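Local atomic coordinates of uncharacterized protein (Bacteroides eggerthii DSM 20697, PDB entry 4ECO), a protein that is of unknown function but, as a leucine-rich repeat protein, probably binds other proteins through its curved solenoid of repeats. Residues E27-Y32 with K64-W69; K244-K249 with A271-Q276; L346-S351 with E367-F372. One frame throughout, in Å; residues are numbered along the deposited sequence.

Contact 1: residues E27-Y32 with K64-W69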
loop_
_atom_site.group_PDB
_atom_site.type_symbol
_atom_site.label_atom_id
_atom_site.label_comp_id
_atom_site.label_asym_id
_atom_site.label_seq_id
_atom_site.Cartn_x
_atom_site.Cartn_y
_atom_site.Cartn_z
ATOM N N GLU A 27 -0.491 -12.434 43.858
ATOM C CA GLU A 27 -1.132 -12.149 42.566
ATOM C C GLU A 27 -0.365 -12.706 41.384
ATOM O O GLU A 27 -0.989 -13.288 40.494
ATOM C CB GLU A 27 -1.360 -10.643 42.358
ATOM C CG GLU A 27 -2.547 -10.085 43.138
ATOM C CD GLU A 27 -3.891 -10.767 42.934
ATOM O OE1 GLU A 27 -4.214 -11.126 41.776
ATOM O OE2 GLU A 27 -4.619 -10.941 43.939
ATOM N N TYR A 28 0.966 -12.585 41.382
ATOM C CA TYR A 28 1.757 -13.094 40.265
ATOM C C TYR A 28 1.599 -14.639 40.161
ATOM O O TYR A 28 1.528 -15.161 39.052
ATOM C CB TYR A 28 3.223 -12.656 40.388
ATOM C CG TYR A 28 4.046 -13.436 41.384
ATOM C CD1 TYR A 28 4.004 -13.135 42.741
ATOM C CD2 TYR A 28 4.897 -14.457 40.965
ATOM C CE1 TYR A 28 4.760 -13.855 43.664
ATOM C CE2 TYR A 28 5.672 -15.168 41.877
ATOM C CZ TYR A 28 5.595 -14.869 43.228
ATOM O OH TYR A 28 6.359 -15.575 44.128
ATOM N N ILE A 29 1.442 -15.342 41.301
ATOM C CA ILE A 29 1.180 -16.783 41.330
ATOM C C ILE A 29 -0.247 -17.058 40.736
ATOM O O ILE A 29 -0.405 -17.956 39.897
ATOM C CB ILE A 29 1.353 -17.328 42.781
ATOM C CG1 ILE A 29 2.823 -17.194 43.289
ATOM C CG2 ILE A 29 0.808 -18.757 42.953
ATOM C CD1 ILE A 29 3.938 -18.134 42.634
ATOM N N LYS A 30 -1.261 -16.256 41.143
ATOM C CA LYS A 30 -2.640 -16.386 40.654
ATOM C C LYS A 30 -2.676 -16.255 39.103
ATOM O O LYS A 30 -3.428 -16.995 38.442
ATOM C CB LYS A 30 -3.558 -15.353 41.336
ATOM C CG LYS A 30 -3.781 -15.642 42.843
ATOM C CD LYS A 30 -4.290 -14.453 43.695
ATOM C CE LYS A 30 -5.790 -14.180 43.638
ATOM N NZ LYS A 30 -6.184 -13.182 42.592
ATOM N N ASP A 31 -1.789 -15.374 38.545
ATOM C CA ASP A 31 -1.617 -15.122 37.111
ATOM C C ASP A 31 -1.143 -16.337 36.376
ATOM O O ASP A 31 -1.525 -16.555 35.230
ATOM C CB ASP A 31 -0.585 -13.998 36.865
ATOM C CG ASP A 31 -1.065 -12.561 37.004
ATOM O OD1 ASP A 31 -2.223 -12.353 37.467
ATOM O OD2 ASP A 31 -0.276 -11.643 36.683
ATOM N N TYR A 32 -0.224 -17.077 37.009
ATOM C CA TYR A 32 0.391 -18.277 36.461
ATOM C C TYR A 32 -0.618 -19.434 36.450
ATOM O O TYR A 32 -0.624 -20.236 35.511
ATOM C CB TYR A 32 1.641 -18.641 37.259
ATOM C CG TYR A 32 2.763 -17.614 37.275
ATOM C CD1 TYR A 32 2.794 -16.559 36.357
ATOM C CD2 TYR A 32 3.829 -17.737 38.156
ATOM C CE1 TYR A 32 3.805 -15.600 36.395
ATOM C CE2 TYR A 32 4.873 -16.812 38.170
ATOM C CZ TYR A 32 4.859 -15.749 37.286
ATOM O OH TYR A 32 5.916 -14.878 37.311
ATOM N N LYS A 64 8.196 -27.208 35.623
ATOM C CA LYS A 64 9.129 -26.390 36.390
ATOM C C LYS A 64 8.380 -25.843 37.610
ATOM O O LYS A 64 7.162 -26.014 37.682
ATOM C CB LYS A 64 9.753 -25.278 35.523
ATOM C CG LYS A 64 8.830 -24.246 34.893
ATOM C CD LYS A 64 9.402 -23.894 33.547
ATOM C CE LYS A 64 9.123 -22.501 33.059
ATOM N NZ LYS A 64 9.896 -22.221 31.817
ATOM N N GLU A 65 9.085 -25.220 38.573
ATOM C CA GLU A 65 8.487 -24.642 39.781
ATOM C C GLU A 65 7.421 -23.606 39.428
ATOM O O GLU A 65 7.550 -22.940 38.413
ATOM C CB GLU A 65 9.573 -24.030 40.669
ATOM C CG GLU A 65 10.285 -25.096 41.480
ATOM C CD GLU A 65 9.471 -25.695 42.613
ATOM O OE1 GLU A 65 8.526 -25.016 43.074
ATOM O OE2 GLU A 65 9.809 -26.809 43.082
ATOM N N LEU A 66 6.352 -23.532 40.265
ATOM C CA LEU A 66 5.160 -22.694 40.129
ATOM C C LEU A 66 5.495 -21.249 39.941
ATOM O O LEU A 66 4.855 -20.611 39.106
ATOM C CB LEU A 66 4.231 -22.839 41.346
ATOM C CG LEU A 66 2.918 -22.003 41.399
ATOM C CD1 LEU A 66 2.050 -22.216 40.163
ATOM C CD2 LEU A 66 2.118 -22.308 42.665
ATOM N N ASP A 67 6.488 -20.723 40.678
ATOM C CA ASP A 67 6.844 -19.306 40.531
ATOM C C ASP A 67 7.656 -19.039 39.202
ATOM O O ASP A 67 7.893 -17.888 38.861
ATOM C CB ASP A 67 7.591 -18.779 41.789
ATOM C CG ASP A 67 8.965 -19.348 42.085
ATOM O OD1 ASP A 67 9.302 -20.417 41.528
ATOM O OD2 ASP A 67 9.702 -18.725 42.881
HETATM N N MSE A 68 8.003 -20.086 38.441
HETATM C CA MSE A 68 8.745 -19.983 37.178
HETATM C C MSE A 68 7.804 -20.063 35.968
HETATM O O MSE A 68 8.237 -19.901 34.818
HETATM C CB MSE A 68 9.810 -21.096 37.084
HETATM C CG MSE A 68 10.965 -20.930 38.058
HETATM SE SE MSE A 68 11.820 -19.165 37.830
HETATM C CE MSE A 68 11.156 -18.124 39.457
ATOM N N TRP A 69 6.508 -20.293 36.235
ATOM C CA TRP A 69 5.489 -20.473 35.217
ATOM C C TRP A 69 5.266 -19.208 34.371
ATOM O O TRP A 69 4.654 -19.304 33.295
ATOM C CB TRP A 69 4.186 -20.929 35.859
ATOM C CG TRP A 69 4.153 -22.374 36.310
ATOM C CD1 TRP A 69 5.216 -23.213 36.522
ATOM C CD2 TRP A 69 2.981 -23.124 36.642
ATOM N NE1 TRP A 69 4.772 -24.445 36.935
ATOM C CE2 TRP A 69 3.403 -24.423 37.010
ATOM C CE3 TRP A 69 1.604 -22.832 36.627
ATOM C CZ2 TRP A 69 2.499 -25.426 37.370
ATOM C CZ3 TRP A 69 0.711 -23.819 37.001
ATOM C CH2 TRP A 69 1.157 -25.102 37.354
#

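Contact 2: residues K244-K249 with A271-Q276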
loop_
_atom_site.group_PDB
_atom_site.type_symbol
_atom_site.label_atom_id
_atom_site.label_comp_id
_atom_site.label_asym_id
_atom_site.label_seq_id
_atom_site.Cartn_x
_atom_site.Cartn_y
_atom_site.Cartn_z
ATOM N N LYS A 244 -17.062 -3.159 32.565
ATOM C CA LYS A 244 -17.561 -2.346 31.467
ATOM C C LYS A 244 -16.485 -2.124 30.453
ATOM O O LYS A 244 -15.316 -1.954 30.814
ATOM C CB LYS A 244 -18.066 -0.979 31.995
ATOM C CG LYS A 244 -19.368 -1.030 32.786
ATOM C CD LYS A 244 -19.572 0.206 33.659
ATOM C CE LYS A 244 -20.969 0.217 34.243
ATOM N NZ LYS A 244 -21.176 1.296 35.244
ATOM N N TRP A 245 -16.886 -2.047 29.178
ATOM C CA TRP A 245 -15.962 -1.734 28.091
ATOM C C TRP A 245 -15.454 -0.295 28.219
ATOM O O TRP A 245 -14.334 -0.013 27.794
ATOM C CB TRP A 245 -16.599 -1.959 26.718
ATOM C CG TRP A 245 -16.735 -3.409 26.347
ATOM C CD1 TRP A 245 -17.895 -4.089 26.127
ATOM C CD2 TRP A 245 -15.672 -4.360 26.156
ATOM N NE1 TRP A 245 -17.625 -5.395 25.782
ATOM C CE2 TRP A 245 -16.271 -5.594 25.812
ATOM C CE3 TRP A 245 -14.265 -4.296 26.261
ATOM C CZ2 TRP A 245 -15.519 -6.755 25.580
ATOM C CZ3 TRP A 245 -13.515 -5.441 26.007
ATOM C CH2 TRP A 245 -14.139 -6.649 25.660
ATOM N N ASP A 246 -16.241 0.585 28.871
ATOM C CA ASP A 246 -15.872 1.978 29.086
ATOM C C ASP A 246 -14.620 2.121 29.952
ATOM O O ASP A 246 -13.911 3.107 29.806
ATOM C CB ASP A 246 -17.026 2.764 29.719
ATOM C CG ASP A 246 -16.804 4.274 29.695
ATOM O OD1 ASP A 246 -16.701 4.846 28.581
ATOM O OD2 ASP A 246 -16.724 4.886 30.794
ATOM N N ASN A 247 -14.319 1.124 30.794
ATOM C CA ASN A 247 -13.165 1.139 31.697
ATOM C C ASN A 247 -11.831 0.824 30.987
ATOM O O ASN A 247 -10.772 1.116 31.557
ATOM C CB ASN A 247 -13.388 0.165 32.845
ATOM C CG ASN A 247 -14.568 0.523 33.703
ATOM O OD1 ASN A 247 -15.379 -0.334 34.032
ATOM N ND2 ASN A 247 -14.721 1.806 34.042
ATOM N N LEU A 248 -11.871 0.286 29.749
ATOM C CA LEU A 248 -10.671 0.012 28.963
ATOM C C LEU A 248 -10.263 1.299 28.211
ATOM O O LEU A 248 -10.372 1.431 26.978
ATOM C CB LEU A 248 -10.896 -1.183 28.027
ATOM C CG LEU A 248 -10.526 -2.561 28.613
ATOM C CD1 LEU A 248 -11.390 -2.925 29.840
ATOM C CD2 LEU A 248 -10.625 -3.630 27.554
ATOM N N LYS A 249 -9.802 2.260 29.014
ATOM C CA LYS A 249 -9.410 3.605 28.620
ATOM C C LYS A 249 -8.087 3.653 27.824
ATOM O O LYS A 249 -7.843 4.633 27.121
ATOM C CB LYS A 249 -9.267 4.466 29.885
ATOM C CG LYS A 249 -10.546 4.629 30.742
ATOM C CD LYS A 249 -11.611 5.529 30.136
ATOM C CE LYS A 249 -12.808 5.670 31.040
ATOM N NZ LYS A 249 -13.989 6.208 30.308
ATOM N N ALA A 271 -18.396 -0.181 21.600
ATOM C CA ALA A 271 -18.500 0.046 23.038
ATOM C C ALA A 271 -17.178 0.588 23.641
ATOM O O ALA A 271 -17.183 0.990 24.803
ATOM C CB ALA A 271 -18.902 -1.249 23.744
ATOM N N LEU A 272 -16.069 0.616 22.880
ATOM C CA LEU A 272 -14.770 1.080 23.388
ATOM C C LEU A 272 -14.686 2.617 23.441
ATOM O O LEU A 272 -15.219 3.303 22.564
ATOM C CB LEU A 272 -13.597 0.515 22.553
ATOM C CG LEU A 272 -13.379 -1.021 22.588
ATOM C CD1 LEU A 272 -12.353 -1.435 21.575
ATOM C CD2 LEU A 272 -12.974 -1.531 23.984
ATOM N N PRO A 273 -14.023 3.192 24.469
ATOM C CA PRO A 273 -13.982 4.665 24.556
ATOM C C PRO A 273 -12.804 5.342 23.820
ATOM O O PRO A 273 -12.934 6.513 23.450
ATOM C CB PRO A 273 -13.855 4.913 26.064
ATOM C CG PRO A 273 -13.164 3.684 26.614
ATOM C CD PRO A 273 -13.370 2.558 25.642
ATOM N N GLU A 274 -11.650 4.644 23.646
ATOM C CA GLU A 274 -10.456 5.305 23.129
ATOM C C GLU A 274 -9.727 4.570 21.988
ATOM O O GLU A 274 -8.550 4.878 21.742
ATOM C CB GLU A 274 -9.464 5.500 24.303
ATOM C CG GLU A 274 -9.916 6.485 25.377
ATOM C CD GLU A 274 -9.977 7.947 24.973
ATOM O OE1 GLU A 274 -9.305 8.331 23.983
ATOM O OE2 GLU A 274 -10.673 8.716 25.677
HETATM N N MSE A 275 -10.415 3.678 21.246
HETATM C CA MSE A 275 -9.778 2.934 20.133
HETATM C C MSE A 275 -9.320 3.909 19.033
HETATM O O MSE A 275 -10.084 4.795 18.665
HETATM C CB MSE A 275 -10.745 1.867 19.572
HETATM C CG MSE A 275 -10.164 1.051 18.415
HETATM SE SE MSE A 275 -11.367 -0.345 17.832
HETATM C CE MSE A 275 -12.886 0.691 17.344
ATOM N N GLN A 276 -8.070 3.757 18.550
ATOM C CA GLN A 276 -7.449 4.620 17.527
ATOM C C GLN A 276 -7.196 3.851 16.244
ATOM O O GLN A 276 -7.550 4.331 15.171
ATOM C CB GLN A 276 -6.132 5.247 18.033
ATOM C CG GLN A 276 -6.318 6.120 19.271
ATOM C CD GLN A 276 -5.077 6.829 19.724
ATOM O OE1 GLN A 276 -4.005 6.247 19.857
ATOM N NE2 GLN A 276 -5.229 8.085 20.090
HETATM O O HOH W 1 -10.657 1.881 24.346
#

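Contact 3: residues L346-S351 with E367-F372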
loop_
_atom_site.group_PDB
_atom_site.type_symbol
_atom_site.label_atom_id
_atom_site.label_comp_id
_atom_site.label_asym_id
_atom_site.label_seq_id
_atom_site.Cartn_x
_atom_site.Cartn_y
_atom_site.Cartn_z
ATOM N N LEU A 346 -18.414 7.985 -4.412
ATOM C CA LEU A 346 -18.173 7.684 -2.996
ATOM C C LEU A 346 -18.740 8.736 -2.061
ATOM O O LEU A 346 -18.587 9.920 -2.346
ATOM C CB LEU A 346 -16.673 7.547 -2.685
ATOM C CG LEU A 346 -15.982 6.234 -2.940
ATOM C CD1 LEU A 346 -14.528 6.324 -2.504
ATOM C CD2 LEU A 346 -16.656 5.100 -2.201
ATOM N N PRO A 347 -19.290 8.361 -0.882
ATOM C CA PRO A 347 -19.677 9.398 0.097
ATOM C C PRO A 347 -18.412 10.156 0.565
ATOM O O PRO A 347 -17.316 9.579 0.527
ATOM C CB PRO A 347 -20.351 8.593 1.219
ATOM C CG PRO A 347 -20.656 7.234 0.607
ATOM C CD PRO A 347 -19.547 7.004 -0.357
ATOM N N ALA A 348 -18.534 11.454 0.934
ATOM C CA ALA A 348 -17.372 12.276 1.324
ATOM C C ALA A 348 -17.229 12.461 2.844
ATOM O O ALA A 348 -18.231 12.535 3.550
ATOM C CB ALA A 348 -17.468 13.644 0.671
ATOM N N PHE A 349 -15.974 12.571 3.332
ATOM C CA PHE A 349 -15.664 12.841 4.750
ATOM C C PHE A 349 -15.680 14.359 5.052
ATOM O O PHE A 349 -16.077 14.788 6.147
ATOM C CB PHE A 349 -14.276 12.281 5.123
ATOM C CG PHE A 349 -14.124 10.783 5.079
ATOM C CD1 PHE A 349 -14.389 10.008 6.203
ATOM C CD2 PHE A 349 -13.694 10.145 3.922
ATOM C CE1 PHE A 349 -14.258 8.620 6.157
ATOM C CE2 PHE A 349 -13.575 8.756 3.875
ATOM C CZ PHE A 349 -13.854 8.004 4.991
ATOM N N GLY A 350 -15.178 15.134 4.080
ATOM C CA GLY A 350 -15.008 16.577 4.159
ATOM C C GLY A 350 -13.539 16.945 4.215
ATOM O O GLY A 350 -12.709 16.117 4.605
ATOM N N SER A 351 -13.208 18.193 3.814
ATOM C CA SER A 351 -11.843 18.754 3.802
ATOM C C SER A 351 -11.207 18.759 5.199
ATOM O O SER A 351 -9.988 18.654 5.317
ATOM C CB SER A 351 -11.851 20.189 3.279
ATOM O OG SER A 351 -12.856 20.456 2.316
ATOM N N GLU A 367 -16.478 7.801 -9.293
ATOM C CA GLU A 367 -16.302 9.216 -8.989
ATOM C C GLU A 367 -15.821 9.446 -7.574
ATOM O O GLU A 367 -16.329 8.822 -6.646
ATOM C CB GLU A 367 -17.652 9.925 -9.186
ATOM C CG GLU A 367 -17.606 11.435 -9.376
ATOM C CD GLU A 367 -18.929 12.052 -9.801
ATOM O OE1 GLU A 367 -19.747 11.347 -10.436
ATOM O OE2 GLU A 367 -19.148 13.244 -9.487
ATOM N N ILE A 368 -14.865 10.376 -7.412
ATOM C CA ILE A 368 -14.364 10.863 -6.124
ATOM C C ILE A 368 -14.955 12.271 -5.955
ATOM O O ILE A 368 -14.745 13.136 -6.821
ATOM C CB ILE A 368 -12.829 10.814 -6.024
ATOM C CG1 ILE A 368 -12.281 9.357 -6.140
ATOM C CG2 ILE A 368 -12.316 11.560 -4.786
ATOM C CD1 ILE A 368 -12.631 8.344 -4.997
ATOM N N PRO A 369 -15.773 12.491 -4.897
ATOM C CA PRO A 369 -16.458 13.793 -4.737
ATOM C C PRO A 369 -15.514 14.934 -4.450
ATOM O O PRO A 369 -14.386 14.705 -4.006
ATOM C CB PRO A 369 -17.389 13.567 -3.540
ATOM C CG PRO A 369 -16.746 12.481 -2.779
ATOM C CD PRO A 369 -16.146 11.562 -3.812
ATOM N N ALA A 370 -16.002 16.158 -4.691
ATOM C CA ALA A 370 -15.264 17.418 -4.532
ATOM C C ALA A 370 -14.703 17.589 -3.117
ATOM O O ALA A 370 -13.577 18.086 -2.960
ATOM C CB ALA A 370 -16.172 18.588 -4.868
ATOM N N ASN A 371 -15.459 17.131 -2.113
ATOM C CA ASN A 371 -15.044 17.287 -0.734
ATOM C C ASN A 371 -14.672 15.968 -0.087
ATOM O O ASN A 371 -14.842 15.803 1.134
ATOM C CB ASN A 371 -16.183 17.947 0.054
ATOM C CG ASN A 371 -15.680 19.030 0.970
ATOM O OD1 ASN A 371 -14.714 19.741 0.647
ATOM N ND2 ASN A 371 -16.353 19.223 2.116
ATOM N N PHE A 372 -14.130 15.025 -0.883
ATOM C CA PHE A 372 -13.845 13.693 -0.370
ATOM C C PHE A 372 -13.070 13.740 0.954
ATOM O O PHE A 372 -13.534 13.144 1.935
ATOM C CB PHE A 372 -13.117 12.823 -1.379
ATOM C CG PHE A 372 -12.983 11.422 -0.845
ATOM C CD1 PHE A 372 -14.112 10.615 -0.668
ATOM C CD2 PHE A 372 -11.742 10.924 -0.458
ATOM C CE1 PHE A 372 -13.999 9.330 -0.126
ATOM C CE2 PHE A 372 -11.626 9.632 0.076
ATOM C CZ PHE A 372 -12.756 8.844 0.236
#

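Contact 1: residues E27-Y32 with K64-W69
Ile29 and Tyr32 of helix 27-41 pack against Leu66, Asp67 and Trp69 of the loop leading to strand 75-77, a mainly apolar surface contact at the N-terminal end of the leucine-rich repeat solenoid. A helix and a long loop placed ahead of the parallel strands are consistent with an N-terminal cap on the repeats. Tyr32 is the centre of the contact. Its chi1 of -61° sets CG beside the backbone N, 3.9 Å from Trp69 CB. The ring is flanked on both faces: Tyr28 O of its own helix sits 3.2 Å above the plane of the Tyr32 ring and over its centre, while Trp69 C lies over the opposite face. Two carbonyls of the short 3-10 segment approach the ring obliquely, Leu66 O 3.2 Å from Tyr32 CD2 and Asp67 O 3.3 Å from Tyr32 CE2. At the root of the ring, Tyr32 CB meets Trp69 CB at 3.7 Å. The backbone joins in as well, Tyr32 O approaching the indole edge in its plane, 3.6 Å from Trp69 CE3.

Ile29 divides its two branches between two partners. CG2 touches Leu66 CD2 at 3.8 Å, the two side chains crossing at about a right angle, whereas CD1 rests on the CA and CB of Asp67. The indole is fixed from its own segment: Trp69 NE1 donates to Lys64 O at 3.0 Å with an N-H...O angle of 150°, and Leu66 CD1 lies over one face, toward the rim.

Outside the pair, Phe62 meets the Trp69 ring edge-to-face and Leu66 leans on Leu33 of helix 27-41. On another side of that helix, Asp31 forms a salt bridge with Arg82 and accepts a hydrogen bond from Val83 N, tying the helix to the start of strand 83-87.

Contact 2: residues K244-K249 with A271-Q276
Leu248 O accepts a hydrogen bond of 2.7 Å from a water that in turn accepts one from Glu274 N, 3.0 Å away, so a single water bridges segments 244-249 and 271-276. Both are loops leading into neighbouring parallel strands, 253-257 and 277-279, and the contact stacks one coil of the leucine-rich repeat solenoid on the next. Leu248 is the centre of an inverse gamma turn that follows the 3-10 segment 245-247.

The remaining contact is made by carbon atoms set against carbonyls and side chains. Pro273 is wedged among three backbone oxygens of the other loop: its CG lies 3.3 Å from Asp246 O, while its CD is equally near Trp245 O and Leu248 O. An alanine here would lack CG and CD and would probably open a gap beside Asp246 O, Trp245 O and Leu248 O, which those two atoms now fill. Trp245 CB lies 3.8 Å from Ala271 CB; Trp245 CG, anti to the carbonyl carbon (chi1 -74°), is 4.0 Å from the same Ala271 CB. The six-membered ring reaches Leu272, CE3 to CD2. Phe268 meets the same indole from outside the pair, and Leu272 also touches Val254 of strand 253-257.

Within segment 244-249, Lys249 NZ forms a salt bridge of 3.1 Å with Asp246 OD2, approaching from above the carboxylate plane. Asp246 OD1, the other carboxylate oxygen, lies 3.8 Å from Pro273 CB. Glu274 CG lies 3.3 Å from Lys249 O.

Contact 3: residues L346-S351 with E367-F372
Successive coils of the leucine-rich repeat solenoid meet here, each segment a loop shortly before its strand, 354-359 or 373-375, and Leu346 and Phe372 carry much of the packing. Backbone hydrogen bonds join the loops at two places. Leu346 N donates to Glu367 O at 3.2 Å, and Phe349 N donates to Phe372 O at 2.9 Å, with an N-H...O angle of 149°. Gly350 N adds weak bonds to Asn371 O and Phe372 O, the latter carbonyl thus serving two donors. The receiving loop is shaped by a type I turn from Pro369 to Phe372.

Inside, Leu346 CD1 lies 3.7 Å from Ile368 CD1, the two side chains side by side, and also reaches Phe372 CE1. Separately, Ala348 CB packs 3.7 Å from Pro369 CG. With CG anti to the backbone N (chi1 -174°), the Phe372 side chain lies alongside Phe349, pointing the same way, and its ring receives the edge of Phe349 in an offset edge-to-face stack, centroids 5.5 Å apart and planes at 80°. Phe320 touches the Phe372 ring from an adjacent loop. At the ring's own edge, near its plane, Phe372 CE1 lies 3.4 Å from Pro347 O.

The three contacts follow one another along the chain without touching: the centres of contact 1 and contact 2 lie about 30 Å apart, those of contact 1 and contact 3 about 55 Å. Contact 1 is a surface contact that sets a helix against a loop at the N-terminal end, whereas contacts 2 and 3 are partly buried and each join loops leading into neighbouring parallel strands. Chemistry changes with place. In contact 1 side chains meet one another and backbone carbonyls without direct polar bonds across; in contact 2 a water makes the polar link beside a proline wedge; in contact 3 direct backbone bonds combine with a largely buried aromatic and aliphatic cluster.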